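Local atomic coordinates of HDLP (histone deacetylase-like protein) (Aquifex aeolicus, PDB entry 1C3R), a protein that probably removes acetyl groups from acetylated substrates as a zinc-dependent relative of the histone deacetylases, and binds the hydroxamate inhibitor trichostatin A. Residues K2-I7 with L308-L313; L23-V28 with I333-F338; H170-V175 with V185-L190; S271-L276 with L351-R356. The protein carries 2 engineered substitutions. All blocks are in the same frame, centred on the assembly; numbering follows the deposited sequence.

Contact 1 of 4, residues K2-I7 with L308-L313; sequences KKVKLI and LIWCEL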
# COMPACT_ATOMS: atom_id res chain seq x y z
N LYS A 2 27.10 10.90 -32.94
CA LYS A 2 25.98 10.60 -32.02
C LYS A 2 26.31 11.07 -30.60
O LYS A 2 26.68 10.26 -29.75
CB LYS A 2 25.69 9.09 -32.01
N LYS A 3 26.18 12.37 -30.36
CA LYS A 3 26.48 12.93 -29.05
C LYS A 3 25.59 12.40 -27.93
O LYS A 3 24.44 12.04 -28.16
CB LYS A 3 26.43 14.46 -29.08
CG LYS A 3 27.52 15.06 -29.95
CD LYS A 3 27.61 16.57 -29.79
CE LYS A 3 28.73 17.16 -30.65
NZ LYS A 3 30.06 16.58 -30.32
N VAL A 4 26.16 12.35 -26.73
CA VAL A 4 25.48 11.84 -25.55
C VAL A 4 25.05 13.00 -24.65
O VAL A 4 25.89 13.76 -24.17
CB VAL A 4 26.41 10.89 -24.78
CG1 VAL A 4 25.67 10.24 -23.61
CG2 VAL A 4 26.97 9.85 -25.73
N LYS A 5 23.75 13.12 -24.43
CA LYS A 5 23.22 14.19 -23.61
C LYS A 5 22.43 13.71 -22.40
O LYS A 5 21.91 12.60 -22.38
CB LYS A 5 22.32 15.09 -24.45
CG LYS A 5 23.02 15.88 -25.56
CD LYS A 5 23.94 16.94 -24.99
CE LYS A 5 24.54 17.82 -26.09
NZ LYS A 5 25.35 17.04 -27.06
N LEU A 6 22.36 14.57 -21.39
CA LEU A 6 21.61 14.30 -20.18
C LEU A 6 20.61 15.45 -20.07
O LEU A 6 21.00 16.62 -20.13
CB LEU A 6 22.53 14.27 -18.96
CG LEU A 6 21.95 13.90 -17.58
CD1 LEU A 6 21.01 14.98 -17.10
CD2 LEU A 6 21.24 12.57 -17.67
N ILE A 7 19.33 15.13 -19.96
CA ILE A 7 18.31 16.16 -19.86
C ILE A 7 17.91 16.31 -18.39
O ILE A 7 17.56 15.33 -17.74
CB ILE A 7 17.05 15.81 -20.70
CG1 ILE A 7 17.37 15.89 -22.20
CG2 ILE A 7 15.94 16.79 -20.40
CD1 ILE A 7 18.41 14.93 -22.69
N LEU A 308 26.18 5.15 -12.86
CA LEU A 308 26.76 4.06 -13.63
C LEU A 308 26.22 4.17 -15.06
O LEU A 308 26.97 4.13 -16.03
CB LEU A 308 26.41 2.70 -13.02
CG LEU A 308 26.94 2.42 -11.60
CD1 LEU A 308 26.51 1.02 -11.16
CD2 LEU A 308 28.45 2.54 -11.56
N ILE A 309 24.90 4.34 -15.17
CA ILE A 309 24.27 4.47 -16.47
C ILE A 309 24.89 5.62 -17.26
O ILE A 309 25.24 5.46 -18.43
CB ILE A 309 22.74 4.73 -16.33
CG1 ILE A 309 22.07 3.54 -15.64
CG2 ILE A 309 22.12 4.96 -17.69
CD1 ILE A 309 22.22 2.25 -16.40
N TRP A 310 25.03 6.77 -16.62
CA TRP A 310 25.60 7.93 -17.30
C TRP A 310 27.04 7.71 -17.76
O TRP A 310 27.41 8.18 -18.85
CB TRP A 310 25.52 9.18 -16.42
CG TRP A 310 26.16 10.37 -17.08
CD1 TRP A 310 27.31 11.00 -16.69
CD2 TRP A 310 25.72 11.04 -18.27
NE1 TRP A 310 27.62 12.00 -17.58
CE2 TRP A 310 26.66 12.05 -18.55
CE3 TRP A 310 24.63 10.87 -19.13
CZ2 TRP A 310 26.54 12.90 -19.66
CZ3 TRP A 310 24.51 11.71 -20.23
CH2 TRP A 310 25.46 12.71 -20.49
N CYS A 311 27.85 7.03 -16.95
CA CYS A 311 29.24 6.77 -17.35
C CYS A 311 29.29 5.84 -18.57
O CYS A 311 30.11 6.02 -19.47
CB CYS A 311 30.04 6.16 -16.19
SG CYS A 311 30.41 7.29 -14.81
N GLU A 312 28.40 4.85 -18.60
CA GLU A 312 28.34 3.92 -19.73
C GLU A 312 28.09 4.71 -21.01
O GLU A 312 28.83 4.60 -21.98
CB GLU A 312 27.18 2.94 -19.56
CG GLU A 312 27.55 1.47 -19.52
CD GLU A 312 28.34 1.02 -20.73
OE1 GLU A 312 27.92 1.32 -21.86
OE2 GLU A 312 29.37 0.35 -20.53
N LEU A 313 27.02 5.49 -21.00
CA LEU A 313 26.66 6.30 -22.17
C LEU A 313 27.72 7.33 -22.52
O LEU A 313 28.04 7.52 -23.69
CB LEU A 313 25.34 7.02 -21.94
CG LEU A 313 24.09 6.16 -21.92
CD1 LEU A 313 22.90 7.00 -21.50
CD2 LEU A 313 23.87 5.55 -23.30
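Leu6 lies over one face of the Trp310 indole, its CB 3.9 Å from the centroid of the six-membered ring and 29° off the ring normal, a CH-pi contact. The closest atom pair of the two residues is Leu6 CB and Trp310 CZ3, at 3.5 Å, so the leucine sits over the outer part of the benzene ring rather than over the pyrrole. Trp310 has CG anti to its own backbone N (chi1 178°), a setting that extends the indole so that its six-membered ring reaches the strand. There the ring also meets backbone: Lys5 O lies near the ring plane at the edge, 3.5 Å from Trp310 CZ3. Two residues before Leu6 in the strand, Val4 sets both methyls against Leu313. Its CG1 rests 3.6 Å from Leu313 CB and also touches Trp310 CZ3, at 3.9 Å, while CG2 comes to 3.3 Å from Leu313 O. The side-chain contacts are apolar, and no hydrogen bond joins the segments; the indole NE1 is instead bonded to Leu40 O. Replacing Trp310 by an alanine is likely to open a gap between Leu6 and the helix and leave Leu40 O without its indole donor. Strand 4-7 and helix 308-313 run nearly antiparallel, at 151°, with their axes 9.5 Å apart, the helix packing against the parallel sheet of this arginase-like alpha/beta fold. Strand 4-8 is hydrogen-bonded between strands 46-48 and 122-125, Leu313 also touches Val122, and Ile309 and Glu312 carry the packing on to helix 272-286.

Contact 2 of 4, residues L23-V28 with I333-F338; sequences LKIPRV and IDFEEF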
# COMPACT_ATOMS: atom_id res chain seq x y z
N LEU A 23 8.39 10.06 -2.31
CA LEU A 23 9.07 10.95 -3.25
C LEU A 23 9.42 12.36 -2.74
O LEU A 23 9.55 13.30 -3.55
CB LEU A 23 8.26 11.06 -4.55
CG LEU A 23 8.23 9.78 -5.40
CD1 LEU A 23 7.24 9.93 -6.56
CD2 LEU A 23 9.64 9.50 -5.92
N LYS A 24 9.60 12.54 -1.44
CA LYS A 24 9.94 13.88 -0.97
C LYS A 24 11.46 14.08 -1.01
O LYS A 24 11.96 15.18 -0.80
CB LYS A 24 9.40 14.12 0.45
CG LYS A 24 10.28 13.67 1.60
CD LYS A 24 10.60 12.20 1.60
CE LYS A 24 11.07 11.77 2.99
NZ LYS A 24 12.19 12.61 3.51
N ILE A 25 12.19 13.01 -1.30
CA ILE A 25 13.64 13.09 -1.37
C ILE A 25 14.09 13.70 -2.69
O ILE A 25 13.38 13.63 -3.70
CB ILE A 25 14.30 11.69 -1.30
CG1 ILE A 25 13.88 10.88 -2.53
CG2 ILE A 25 13.93 10.97 -0.02
CD1 ILE A 25 14.66 9.58 -2.72
N PRO A 26 15.28 14.30 -2.71
CA PRO A 26 15.82 14.90 -3.93
C PRO A 26 16.16 13.72 -4.84
O PRO A 26 16.58 12.67 -4.35
CB PRO A 26 17.08 15.61 -3.45
CG PRO A 26 16.80 15.85 -1.97
CD PRO A 26 16.23 14.51 -1.60
N ARG A 27 15.97 13.87 -6.14
CA ARG A 27 16.28 12.77 -7.04
C ARG A 27 17.09 13.24 -8.24
O ARG A 27 18.33 13.14 -8.23
CB ARG A 27 14.97 12.08 -7.47
CG ARG A 27 14.21 11.54 -6.25
CD ARG A 27 12.85 10.92 -6.56
NE ARG A 27 12.90 9.63 -7.23
CZ ARG A 27 12.73 9.45 -8.54
NH1 ARG A 27 12.51 10.48 -9.34
NH2 ARG A 27 12.77 8.22 -9.05
N VAL A 28 16.43 13.77 -9.26
CA VAL A 28 17.19 14.23 -10.42
C VAL A 28 18.17 15.34 -10.04
O VAL A 28 19.30 15.38 -10.53
CB VAL A 28 16.26 14.71 -11.55
CG1 VAL A 28 17.08 15.28 -12.70
CG2 VAL A 28 15.41 13.54 -12.04
N ILE A 333 21.72 14.94 2.75
CA ILE A 333 20.34 14.73 2.33
C ILE A 333 19.38 14.41 3.47
O ILE A 333 19.76 13.83 4.49
CB ILE A 333 20.24 13.60 1.29
CG1 ILE A 333 21.09 13.95 0.07
CG2 ILE A 333 18.80 13.40 0.86
CD1 ILE A 333 21.08 12.88 -1.00
N ASP A 334 18.13 14.81 3.27
CA ASP A 334 17.05 14.60 4.22
C ASP A 334 16.45 13.21 3.98
O ASP A 334 15.33 13.09 3.50
CB ASP A 334 16.00 15.70 4.01
CG ASP A 334 15.58 15.85 2.55
OD1 ASP A 334 14.96 14.92 1.98
OD2 ASP A 334 15.88 16.91 1.95
N PHE A 335 17.19 12.17 4.35
CA PHE A 335 16.70 10.81 4.10
C PHE A 335 16.18 10.00 5.29
O PHE A 335 15.01 10.11 5.64
CB PHE A 335 17.79 10.02 3.36
CG PHE A 335 17.40 8.60 3.07
CD1 PHE A 335 16.18 8.32 2.47
CD2 PHE A 335 18.25 7.56 3.41
CE1 PHE A 335 15.81 7.00 2.21
CE2 PHE A 335 17.89 6.24 3.15
CZ PHE A 335 16.67 5.96 2.55
N GLU A 336 17.03 9.16 5.87
CA GLU A 336 16.70 8.29 7.00
C GLU A 336 16.22 6.93 6.52
O GLU A 336 15.16 6.80 5.91
CB GLU A 336 15.65 8.93 7.91
CG GLU A 336 15.32 8.09 9.13
CD GLU A 336 14.36 8.79 10.09
OE1 GLU A 336 14.70 9.89 10.57
OE2 GLU A 336 13.27 8.24 10.36
N GLU A 337 17.01 5.91 6.82
CA GLU A 337 16.73 4.54 6.42
C GLU A 337 15.43 4.04 7.06
O GLU A 337 15.20 4.24 8.25
CB GLU A 337 17.91 3.66 6.85
CG GLU A 337 18.10 2.43 6.02
CD GLU A 337 18.43 2.74 4.57
OE1 GLU A 337 19.45 3.40 4.30
OE2 GLU A 337 17.66 2.31 3.70
N PHE A 338 14.58 3.40 6.27
CA PHE A 338 13.30 2.88 6.76
C PHE A 338 13.52 1.89 7.90
O PHE A 338 12.68 1.77 8.80
CB PHE A 338 12.52 2.18 5.65
CG PHE A 338 11.14 1.74 6.06
CD1 PHE A 338 10.10 2.66 6.15
CD2 PHE A 338 10.88 0.41 6.36
CE1 PHE A 338 8.82 2.26 6.53
CE2 PHE A 338 9.61 -0.00 6.74
CZ PHE A 338 8.57 0.92 6.83
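With chi1 at 87° and further bends at chi2 and chi4, the Lys24 side chain curls round to bring NZ to the backbone of Asp334. NZ gives a weak hydrogen bond to Asp334 O at 3.2 Å. The Asp334 carboxylate is turned to the same lysine by a chi1 of 50°, which sets CG between the backbone N and the carbonyl carbon; Asp334 OD1 stands 3.9 Å from Lys24 NZ, a long salt bridge. That same OD1 lies 3.8 Å from Pro26 CD. Asp334 is the centre of an inverse gamma turn, closed by a weak bond from Phe335 N to Ile333 O. Ile333 CG2 packs on Pro26 CD at 3.7 Å, the proline ring and the isoleucine running alongside each other in opposite senses. Ile25 CG2 approaches the Phe335 ring obliquely, 4.3 Å from CD1. Both segments are loops; 23-28 leads into helix 28-37, with Arg27 as its N-cap residue. Ile25 and Phe335 both touch Pro299, and the Phe335 ring meets His298 edge-to-face. Arg16 makes a long, weak ion pair with Asp334 OD2.

Contact 3 of 4, residues H170-V175 with V185-L190; sequences HHCDGV and VFVLSL. With ZN (zinc ion), chain C; TSN (trichostatin a), chain D.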
# COMPACT_ATOMS: atom_id res chain seq x y z
N HIS A 170 7.93 -2.25 -10.73
CA HIS A 170 6.47 -2.30 -10.73
C HIS A 170 5.93 -2.30 -12.16
O HIS A 170 6.53 -1.73 -13.06
CB HIS A 170 5.87 -1.11 -9.97
CG HIS A 170 6.35 -1.00 -8.56
ND1 HIS A 170 7.51 -0.34 -8.24
CD2 HIS A 170 5.80 -1.52 -7.43
CE1 HIS A 170 7.65 -0.47 -6.94
NE2 HIS A 170 6.64 -1.18 -6.40
N HIS A 171 4.78 -2.93 -12.35
CA HIS A 171 4.16 -3.00 -13.67
C HIS A 171 3.66 -1.65 -14.18
O HIS A 171 3.08 -0.87 -13.42
CB HIS A 171 2.99 -3.98 -13.63
CG HIS A 171 2.29 -4.13 -14.95
ND1 HIS A 171 0.96 -3.83 -15.13
CD2 HIS A 171 2.75 -4.53 -16.16
CE1 HIS A 171 0.63 -4.03 -16.39
NE2 HIS A 171 1.70 -4.45 -17.04
N CYS A 172 3.89 -1.40 -15.46
CA CYS A 172 3.47 -0.16 -16.11
C CYS A 172 2.01 -0.24 -16.55
O CYS A 172 1.70 -0.19 -17.75
CB CYS A 172 4.38 0.12 -17.32
SG CYS A 172 4.59 -1.27 -18.49
N ASP A 173 1.10 -0.38 -15.59
CA ASP A 173 -0.31 -0.48 -15.92
C ASP A 173 -0.82 0.68 -16.79
O ASP A 173 -1.59 0.47 -17.72
CB ASP A 173 -1.18 -0.61 -14.65
CG ASP A 173 -1.02 0.56 -13.67
OD1 ASP A 173 -1.80 0.61 -12.70
OD2 ASP A 173 -0.13 1.41 -13.86
N GLY A 174 -0.36 1.90 -16.52
CA GLY A 174 -0.80 3.03 -17.32
C GLY A 174 -0.39 2.88 -18.78
O GLY A 174 -1.20 3.07 -19.69
N VAL A 175 0.87 2.54 -19.01
CA VAL A 175 1.37 2.38 -20.37
C VAL A 175 0.73 1.18 -21.06
O VAL A 175 0.41 1.24 -22.25
CB VAL A 175 2.90 2.19 -20.38
CG1 VAL A 175 3.39 2.04 -21.81
CG2 VAL A 175 3.56 3.39 -19.70
N VAL A 185 2.65 -0.56 -31.27
CA VAL A 185 3.43 -0.39 -30.05
C VAL A 185 3.54 -1.71 -29.29
O VAL A 185 2.54 -2.36 -29.02
CB VAL A 185 2.78 0.66 -29.11
CG1 VAL A 185 3.59 0.80 -27.83
CG2 VAL A 185 2.68 2.00 -29.82
N PHE A 186 4.76 -2.11 -28.96
CA PHE A 186 4.98 -3.33 -28.20
C PHE A 186 5.46 -2.93 -26.81
O PHE A 186 6.41 -2.15 -26.68
CB PHE A 186 6.04 -4.22 -28.86
CG PHE A 186 6.13 -5.60 -28.26
CD1 PHE A 186 5.59 -6.70 -28.93
CD2 PHE A 186 6.71 -5.80 -27.01
CE1 PHE A 186 5.63 -7.97 -28.35
CE2 PHE A 186 6.75 -7.06 -26.43
CZ PHE A 186 6.21 -8.15 -27.10
N VAL A 187 4.81 -3.47 -25.78
CA VAL A 187 5.19 -3.17 -24.41
C VAL A 187 5.71 -4.42 -23.72
O VAL A 187 5.03 -5.45 -23.68
CB VAL A 187 3.99 -2.63 -23.59
CG1 VAL A 187 4.40 -2.47 -22.12
CG2 VAL A 187 3.52 -1.29 -24.15
N LEU A 188 6.93 -4.33 -23.19
CA LEU A 188 7.56 -5.43 -22.47
C LEU A 188 7.88 -4.95 -21.06
O LEU A 188 8.59 -3.96 -20.89
CB LEU A 188 8.87 -5.87 -23.13
CG LEU A 188 9.77 -6.70 -22.21
CD1 LEU A 188 9.02 -7.94 -21.75
CD2 LEU A 188 11.06 -7.08 -22.94
N SER A 189 7.36 -5.65 -20.06
CA SER A 189 7.62 -5.24 -18.70
C SER A 189 8.01 -6.35 -17.74
O SER A 189 7.36 -7.40 -17.71
CB SER A 189 6.39 -4.51 -18.14
OG SER A 189 6.58 -4.18 -16.78
N LEU A 190 9.08 -6.13 -16.98
CA LEU A 190 9.50 -7.08 -15.96
C LEU A 190 9.11 -6.36 -14.68
O LEU A 190 9.32 -5.15 -14.58
CB LEU A 190 11.02 -7.31 -15.96
CG LEU A 190 11.77 -7.78 -17.20
CD1 LEU A 190 13.07 -8.44 -16.72
CD2 LEU A 190 10.96 -8.79 -18.00
ZN ZN C . 8.39 1.22 -9.30
O1 TSN D . 6.77 2.38 -10.33
O2 TSN D . 7.48 2.76 -7.63
O3 TSN D . 4.72 1.26 -0.96
N1 TSN D . 5.94 2.14 -9.23
N2 TSN D . 3.36 6.78 2.14
C1 TSN D . 3.69 3.35 -0.44
C2 TSN D . 2.78 4.38 -0.71
C3 TSN D . 2.64 5.50 0.10
C4 TSN D . 3.46 5.65 1.29
C5 TSN D . 4.38 4.59 1.57
C6 TSN D . 4.49 3.49 0.74
C7 TSN D . 3.90 2.12 -1.27
C8 TSN D . 3.09 1.96 -2.59
C9 TSN D . 4.05 1.93 -3.75
C10 TSN D . 3.89 2.49 -4.99
C11 TSN D . 5.03 2.30 -5.91
C12 TSN D . 5.13 2.83 -7.16
C13 TSN D . 6.30 2.58 -7.99
C14 TSN D . 2.29 0.63 -2.52
C15 TSN D . 2.65 3.27 -5.44
C17 TSN D . 4.25 6.93 3.31
C16 TSN D . 2.42 7.86 1.88
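The zinc site and a beta-alpha-beta unit meet here: His170, a zinc ligand, lies in the loop that leads from strand 162-166 to helix 173-178, and strand 185-192 follows that helix. His170 ND1 binds the zinc ion at 2.1 Å, and Asp168 and Asp258 are the other protein ligands. The trichostatin A hydroxamate completes the five-coordinate site as a chelate, O1 at 2.2 Å and O2 at 2.5 Å from the zinc ion. Its carbon C13 lies over one face of the His170 imidazole, offset toward the rim, so the ring both holds the metal and backs the inhibitor's head group. The CB of His170 points away from the strand, and the residues after it make the contact. A chi1 of 51° turns Cys172 SG to the strand, where it meets both Ser189 CB, at 3.7 Å, and Val187 CG1, at 3.8 Å. Cys172 is also the centre of an inverse gamma turn and the N-cap residue of the helix. One turn on, Val175 CG1 meets Val187 CG2 at 4.1 Å. His171 CD2 comes to 3.9 Å from Ser189 OG, whose hydrogen bond goes to His191 ND1. Asp173 OD2 is bonded to His132 ND1, a residue of the inhibitor pocket, consistent with a charge-relay arrangement; Asp173 OD1 is bonded separately to Asn139 ND2. Strand 185-192 runs between strands 162-166 and 217-222; Cys172 and Val175 also touch Tyr164, while Leu188 and Leu190 pack on helix 228-243.

Contact 4 of 4, residues S271-L276 with L351-R356; sequences SNVAFL and LKDPWR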
# COMPACT_ATOMS: atom_id res chain seq x y z
N SER A 271 21.64 -5.76 -7.57
CA SER A 271 22.83 -4.94 -7.36
C SER A 271 22.91 -3.89 -8.46
O SER A 271 22.20 -3.97 -9.46
CB SER A 271 24.09 -5.81 -7.43
OG SER A 271 24.30 -6.27 -8.76
N ASN A 272 23.79 -2.92 -8.26
CA ASN A 272 24.09 -1.83 -9.21
C ASN A 272 24.57 -2.37 -10.54
O ASN A 272 24.12 -1.94 -11.61
CB ASN A 272 25.23 -0.96 -8.67
CG ASN A 272 24.75 0.19 -7.86
OD1 ASN A 272 25.55 0.98 -7.35
ND2 ASN A 272 23.43 0.30 -7.73
N VAL A 273 25.53 -3.27 -10.44
CA VAL A 273 26.17 -3.89 -11.59
C VAL A 273 25.21 -4.72 -12.42
O VAL A 273 25.31 -4.74 -13.64
CB VAL A 273 27.36 -4.76 -11.12
CG1 VAL A 273 27.95 -5.54 -12.28
CG2 VAL A 273 28.42 -3.86 -10.49
N ALA A 274 24.27 -5.39 -11.77
CA ALA A 274 23.30 -6.18 -12.52
C ALA A 274 22.39 -5.20 -13.26
O ALA A 274 21.96 -5.46 -14.39
CB ALA A 274 22.48 -7.04 -11.59
N PHE A 275 22.10 -4.08 -12.60
CA PHE A 275 21.25 -3.05 -13.18
C PHE A 275 21.91 -2.52 -14.46
O PHE A 275 21.28 -2.42 -15.51
CB PHE A 275 21.07 -1.92 -12.17
CG PHE A 275 20.11 -0.85 -12.62
CD1 PHE A 275 18.76 -1.12 -12.75
CD2 PHE A 275 20.56 0.43 -12.92
CE1 PHE A 275 17.86 -0.14 -13.16
CE2 PHE A 275 19.68 1.42 -13.33
CZ PHE A 275 18.32 1.14 -13.45
N LEU A 276 23.19 -2.18 -14.36
CA LEU A 276 23.95 -1.68 -15.50
C LEU A 276 24.02 -2.72 -16.61
O LEU A 276 23.84 -2.41 -17.79
CB LEU A 276 25.37 -1.32 -15.07
CG LEU A 276 26.38 -1.07 -16.19
CD1 LEU A 276 25.90 0.06 -17.07
CD2 LEU A 276 27.75 -0.75 -15.59
N LEU A 351 31.04 3.36 -5.57
CA LEU A 351 29.95 3.50 -6.54
C LEU A 351 29.29 2.19 -6.90
O LEU A 351 28.06 2.10 -6.95
CB LEU A 351 30.46 4.16 -7.82
CG LEU A 351 30.62 5.67 -7.81
CD1 LEU A 351 31.22 6.14 -9.12
CD2 LEU A 351 29.25 6.31 -7.61
N LYS A 352 30.09 1.17 -7.17
CA LYS A 352 29.56 -0.12 -7.56
C LYS A 352 29.42 -1.05 -6.37
O LYS A 352 30.34 -1.20 -5.56
CB LYS A 352 30.46 -0.76 -8.62
CG LYS A 352 30.77 0.18 -9.77
CD LYS A 352 31.78 -0.38 -10.76
CE LYS A 352 31.21 -1.53 -11.56
NZ LYS A 352 32.14 -1.91 -12.66
N ASP A 353 28.26 -1.67 -6.25
CA ASP A 353 28.04 -2.59 -5.16
C ASP A 353 28.46 -3.98 -5.64
O ASP A 353 28.73 -4.17 -6.83
CB ASP A 353 26.57 -2.53 -4.72
CG ASP A 353 25.61 -2.61 -5.88
OD1 ASP A 353 24.45 -2.15 -5.73
OD2 ASP A 353 26.01 -3.16 -6.93
N PRO A 354 28.58 -4.94 -4.71
CA PRO A 354 28.98 -6.30 -5.07
C PRO A 354 27.87 -6.97 -5.85
O PRO A 354 26.71 -6.55 -5.77
CB PRO A 354 29.17 -6.95 -3.71
CG PRO A 354 28.07 -6.29 -2.91
CD PRO A 354 28.37 -4.84 -3.26
N TRP A 355 28.21 -8.00 -6.61
CA TRP A 355 27.20 -8.71 -7.36
C TRP A 355 26.37 -9.46 -6.33
O TRP A 355 26.88 -9.88 -5.29
CB TRP A 355 27.85 -9.68 -8.35
CG TRP A 355 27.20 -9.62 -9.70
CD1 TRP A 355 27.18 -8.55 -10.55
CD2 TRP A 355 26.44 -10.66 -10.34
NE1 TRP A 355 26.45 -8.86 -11.68
CE2 TRP A 355 25.99 -10.14 -11.57
CE3 TRP A 355 26.10 -11.98 -9.99
CZ2 TRP A 355 25.21 -10.90 -12.46
CZ3 TRP A 355 25.33 -12.72 -10.87
CH2 TRP A 355 24.89 -12.18 -12.09
N ARG A 356 25.08 -9.60 -6.60
CA ARG A 356 24.17 -10.30 -5.70
C ARG A 356 23.49 -11.41 -6.48
O ARG A 356 22.32 -11.30 -6.86
CB ARG A 356 23.15 -9.29 -5.14
CG ARG A 356 23.82 -8.23 -4.25
CD ARG A 356 22.99 -6.96 -4.03
NE ARG A 356 23.77 -6.01 -3.24
CZ ARG A 356 23.52 -4.71 -3.16
NH1 ARG A 356 22.50 -4.17 -3.82
NH2 ARG A 356 24.31 -3.93 -2.43
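Ser271 and Asn272, at the start of helix 272-276, face the irregular segment 351-356, with CA atoms 5.8 Å apart for Ser271 and Arg356 and 5.7 Å for Asn272 and Asp353. The Asp353 carboxylate reaches the first turn and takes the backbone N-H of Asn272 with both oxygens: Asn272 N is 2.6 Å from OD2, which uses its syn lone pair at an N-H...O angle of 135°, and a weak bond of 2.7 Å runs to OD1. A chi1 of 48° turns the carboxylate to this N-H. Ser271 is the N-cap residue, its OG accepting from Ala274 N at 3.1 Å; the same OG is hydrogen-bonded to Asp228 OD2. The helix N-terminus would probably favour the negative charge of Asp353. Arg356 NH1 lies 3.4 Å from Asp353 OD1, a charge pairing in which the oxygen stands well out of the guanidinium plane. With an alanine at Asp353, Asn272 N is likely to lose both carboxylate acceptors and Arg356 this nearby charge. Val273 CG1 meets the edge of the Trp355 indole in its plane, 3.6 Å from CD1, while its CG2 packs on Lys352 CE. Arg356 is anchored to Glu262 by a salt bridge, Trp355 packs on helix 228-243, and Asn272 and Lys352 rest on Leu308 of helix 299-314.

Overall arrangement
Contacts 1 and 4 touch directly, their centres 18 Å apart: Leu308 CD1 lies 3.4 Å from Asn272 CB, and Glu312 CG lies 3.3 Å from Leu276 CD1, so helices 299-314 and 272-286 join them. Contacts 1 and 3 both reach the parallel sheet, but on opposite sides of the chain's centre, 24 Å apart between centres. Contact 3 alone holds a zinc ligand. Contact 2 stands near the pocket, with the Lys24 side chain about 8 Å from trichostatin A and that of Ile25 about 12 Å from the zinc ion. In contact 4 the Asn272 side chain is about 11 Å from that of the zinc ligand Asp258. Along the chain, contacts 1, 2 and 4 cross one another.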